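Local coordinates for protein U4/U6 snRNA-associated-splicing factor PRP24 (Saccharomyces cerevisiae, PDB 5TF6) that binds U6 small nuclear RNA and acts as a recycling factor of the spliceosome, the machinery that removes introns from pre-mRNA, at residues K309-I314 against A323-R328. Numbering follows the deposited sequence.
Sequences KDIRKI and AIIIFR
Ile326 O is gripped by two successive amides of the facing strand: Arg312 N at 2.8 Å and, more weakly, Lys313 N. Both residues stand opposite Ile326, which makes this a classic beta bulge in the antiparallel hairpin of 311-317 and 322-327. Within the bulge Ile326 N returns a nearly straight bond (170°) to Lys313 O, 2.8 Å away. At the other end Asp310 O accepts a hydrogen bond from Arg328 N and lies near the ring edge of Phe327. With CG anti to its carbonyl carbon (chi1 -67°), Asp310 runs alongside Arg328, whose NH1 reaches Asp310 OD1 at 2.7 Å in a salt bridge, coming from above the carboxylate, with the two planes 74° apart. An alanine here is likely to leave Arg328 NH1 without its anionic mate and the guanidinium less firmly placed. On the face toward helices 293-303 and 330-340, Ile311 CG1 meets Phe327 CE1 obliquely at 4.2 Å, while Ile311 CG2 and Ile314 CG1 approach Ile325 CG2. Strand 311-317 is the edge strand of the occluded RNA-recognition motif's sheet, held through 322-327, apolar toward the helices and with a salt bridge joining the hairpin's open end, beside the backbone bonds.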
ATOM      1  N   LYS A 309      -4.016 -22.993  -4.834  1.00 52.90           N
ATOM      2  CA  LYS A 309      -3.815 -23.385  -6.249  1.00 55.52           C
ATOM      3  C   LYS A 309      -5.012 -23.072  -7.145  1.00 53.71           C
ATOM      4  O   LYS A 309      -4.883 -22.889  -8.346  1.00 59.40           O
ATOM      5  CB  LYS A 309      -3.478 -24.863  -6.347  1.00 54.29           C
ATOM      6  CG  LYS A 309      -4.615 -25.753  -5.918  1.00 58.33           C
ATOM      7  CD  LYS A 309      -4.149 -27.195  -5.783  1.00 65.53           C
ATOM      8  CE  LYS A 309      -5.316 -28.127  -5.516  1.00 69.26           C
ATOM      9  NZ  LYS A 309      -4.945 -29.516  -5.912  1.00 83.67           N
ATOM     10  N   ASP A 310      -6.181 -23.010  -6.534  1.00 52.11           N
ATOM     11  CA  ASP A 310      -7.386 -22.655  -7.221  1.00 49.64           C
ATOM     12  C   ASP A 310      -7.489 -21.165  -7.567  1.00 47.34           C
ATOM     13  O   ASP A 310      -8.364 -20.777  -8.318  1.00 48.45           O
ATOM     14  CB  ASP A 310      -8.553 -23.100  -6.344  1.00 51.57           C
ATOM     15  CG  ASP A 310      -8.624 -24.632  -6.238  1.00 56.79           C
ATOM     16  OD1 ASP A 310      -8.250 -25.313  -7.213  1.00 56.11           O
ATOM     17  OD2 ASP A 310      -9.014 -25.162  -5.185  1.00 57.23           O
ATOM     18  N   ILE A 311      -6.612 -20.339  -7.010  1.00 44.65           N
ATOM     19  CA  ILE A 311      -6.648 -18.901  -7.233  1.00 48.51           C
ATOM     20  C   ILE A 311      -5.512 -18.481  -8.169  1.00 51.93           C
ATOM     21  O   ILE A 311      -4.338 -18.658  -7.844  1.00 49.70           O
ATOM     22  CB  ILE A 311      -6.491 -18.162  -5.911  1.00 45.45           C
ATOM     23  CG1 ILE A 311      -7.699 -18.438  -5.024  1.00 48.01           C
ATOM     24  CG2 ILE A 311      -6.402 -16.689  -6.156  1.00 47.31           C
ATOM     25  CD1 ILE A 311      -7.415 -18.218  -3.550  1.00 48.72           C
ATOM     26  N   ARG A 312      -5.835 -17.921  -9.327  1.00 50.53           N
ATOM     27  CA  ARG A 312      -4.756 -17.585 -10.239  1.00 53.18           C
ATOM     28  C   ARG A 312      -4.230 -16.184  -9.974  1.00 50.95           C
ATOM     29  O   ARG A 312      -3.050 -15.948  -9.956  1.00 52.01           O
ATOM     30  CB  ARG A 312      -5.209 -17.742 -11.685  1.00 59.54           C
ATOM     31  CG  ARG A 312      -5.139 -19.187 -12.195  1.00 77.10           C
ATOM     32  CD  ARG A 312      -4.960 -19.282 -13.723  1.00 91.67           C
ATOM     33  NE  ARG A 312      -4.290 -18.085 -14.262  1.00 97.93           N
ATOM     34  CZ  ARG A 312      -4.163 -17.792 -15.554  1.00109.10           C
ATOM     35  NH1 ARG A 312      -4.605 -18.619 -16.499  1.00108.29           N
ATOM     36  NH2 ARG A 312      -3.553 -16.661 -15.902  1.00110.87           N
ATOM     37  N   LYS A 313      -5.105 -15.224  -9.771  1.00 48.29           N
ATOM     38  CA  LYS A 313      -4.644 -13.853  -9.665  1.00 49.10           C
ATOM     39  C   LYS A 313      -5.695 -13.067  -8.936  1.00 44.23           C
ATOM     40  O   LYS A 313      -6.888 -13.392  -9.042  1.00 42.95           O
ATOM     41  CB  LYS A 313      -4.465 -13.258 -11.069  1.00 53.50           C
ATOM     42  CG  LYS A 313      -3.462 -12.128 -11.235  1.00 60.86           C
ATOM     43  CD  LYS A 313      -3.155 -12.055 -12.736  1.00 70.53           C
ATOM     44  CE  LYS A 313      -2.073 -11.061 -13.121  1.00 81.41           C
ATOM     45  NZ  LYS A 313      -2.339 -10.557 -14.509  1.00 86.66           N
ATOM     46  N   ILE A 314      -5.253 -12.034  -8.211  1.00 39.90           N
ATOM     47  CA  ILE A 314      -6.141 -11.079  -7.623  1.00 38.48           C
ATOM     48  C   ILE A 314      -5.720  -9.667  -7.964  1.00 40.96           C
ATOM     49  O   ILE A 314      -4.650  -9.253  -7.572  1.00 38.24           O
ATOM     50  CB  ILE A 314      -6.141 -11.216  -6.127  1.00 37.37           C
ATOM     51  CG1 ILE A 314      -6.606 -12.620  -5.765  1.00 39.41           C
ATOM     52  CG2 ILE A 314      -7.103 -10.213  -5.520  1.00 37.59           C
ATOM     53  CD1 ILE A 314      -6.653 -12.927  -4.268  1.00 40.39           C
ATOM     54  N   ALA A 323     -12.459  -5.551  -6.504  1.00 34.07           N
ATOM     55  CA  ALA A 323     -11.359  -6.387  -6.834  1.00 34.43           C
ATOM     56  C   ALA A 323     -11.799  -7.518  -7.686  1.00 35.73           C
ATOM     57  O   ALA A 323     -12.928  -7.984  -7.590  1.00 37.92           O
ATOM     58  CB  ALA A 323     -10.729  -6.945  -5.588  1.00 35.49           C
ATOM     59  N   ILE A 324     -10.889  -8.006  -8.494  1.00 36.84           N
ATOM     60  CA  ILE A 324     -11.161  -9.090  -9.335  1.00 39.07           C
ATOM     61  C   ILE A 324     -10.347 -10.309  -8.897  1.00 39.47           C
ATOM     62  O   ILE A 324      -9.170 -10.203  -8.673  1.00 37.79           O
ATOM     63  CB  ILE A 324     -10.783  -8.742 -10.743  1.00 40.17           C
ATOM     64  CG1 ILE A 324     -11.818  -7.777 -11.315  1.00 45.59           C
ATOM     65  CG2 ILE A 324     -10.731  -9.964 -11.583  1.00 41.55           C
ATOM     66  CD1 ILE A 324     -11.454  -7.254 -12.714  1.00 44.27           C
ATOM     67  N   ILE A 325     -11.008 -11.473  -8.825  1.00 38.35           N
ATOM     68  CA  ILE A 325     -10.358 -12.738  -8.480  1.00 36.86           C
ATOM     69  C   ILE A 325     -10.492 -13.604  -9.695  1.00 36.56           C
ATOM     70  O   ILE A 325     -11.600 -13.845 -10.131  1.00 37.69           O
ATOM     71  CB  ILE A 325     -11.054 -13.438  -7.314  1.00 34.96           C
ATOM     72  CG1 ILE A 325     -11.141 -12.506  -6.136  1.00 38.46           C
ATOM     73  CG2 ILE A 325     -10.216 -14.627  -6.891  1.00 35.74           C
ATOM     74  CD1 ILE A 325     -12.045 -13.010  -5.015  1.00 41.58           C
ATOM     75  N   ILE A 326      -9.376 -14.036 -10.258  1.00 37.24           N
ATOM     76  CA  ILE A 326      -9.382 -14.950 -11.375  1.00 42.14           C
ATOM     77  C   ILE A 326      -9.118 -16.345 -10.822  1.00 42.85           C
ATOM     78  O   ILE A 326      -8.119 -16.567 -10.176  1.00 40.47           O
ATOM     79  CB  ILE A 326      -8.287 -14.548 -12.390  1.00 45.32           C
ATOM     80  CG1 ILE A 326      -8.565 -13.150 -12.900  1.00 45.46           C
ATOM     81  CG2 ILE A 326      -8.253 -15.500 -13.577  1.00 45.40           C
ATOM     82  CD1 ILE A 326      -7.542 -12.659 -13.888  1.00 47.68           C
ATOM     83  N   PHE A 327     -10.032 -17.272 -11.067  1.00 48.56           N
ATOM     84  CA  PHE A 327      -9.936 -18.650 -10.525  1.00 47.79           C
ATOM     85  C   PHE A 327      -9.393 -19.594 -11.560  1.00 55.13           C
ATOM     86  O   PHE A 327      -9.220 -19.203 -12.714  1.00 51.51           O
ATOM     87  CB  PHE A 327     -11.289 -19.143 -10.062  1.00 44.24           C
ATOM     88  CG  PHE A 327     -11.764 -18.474  -8.829  1.00 44.34           C
ATOM     89  CD1 PHE A 327     -11.234 -18.803  -7.611  1.00 44.98           C
ATOM     90  CD2 PHE A 327     -12.717 -17.488  -8.881  1.00 44.63           C
ATOM     91  CE1 PHE A 327     -11.655 -18.160  -6.462  1.00 46.57           C
ATOM     92  CE2 PHE A 327     -13.162 -16.866  -7.731  1.00 45.30           C
ATOM     93  CZ  PHE A 327     -12.632 -17.195  -6.510  1.00 43.65           C
ATOM     94  N   ARG A 328      -9.146 -20.838 -11.124  1.00 62.65           N
ATOM     95  CA  ARG A 328      -8.518 -21.843 -11.953  1.00 66.80           C
ATOM     96  C   ARG A 328      -9.447 -22.186 -13.087  1.00 59.88           C
ATOM     97  O   ARG A 328      -8.987 -22.310 -14.193  1.00 58.03           O
ATOM     98  CB  ARG A 328      -8.087 -23.090 -11.141  1.00 79.61           C
ATOM     99  CG  ARG A 328      -8.830 -24.419 -11.432  1.00 88.71           C
ATOM    100  CD  ARG A 328      -8.965 -25.359 -10.214  1.00 84.16           C
ATOM    101  NE  ARG A 328     -10.244 -26.085 -10.249  1.00 86.15           N
ATOM    102  CZ  ARG A 328     -10.727 -26.895  -9.296  1.00 89.84           C
ATOM    103  NH1 ARG A 328     -10.047 -27.121  -8.179  1.00 89.05           N
ATOM    104  NH2 ARG A 328     -11.912 -27.496  -9.472  1.00 87.04           N
TER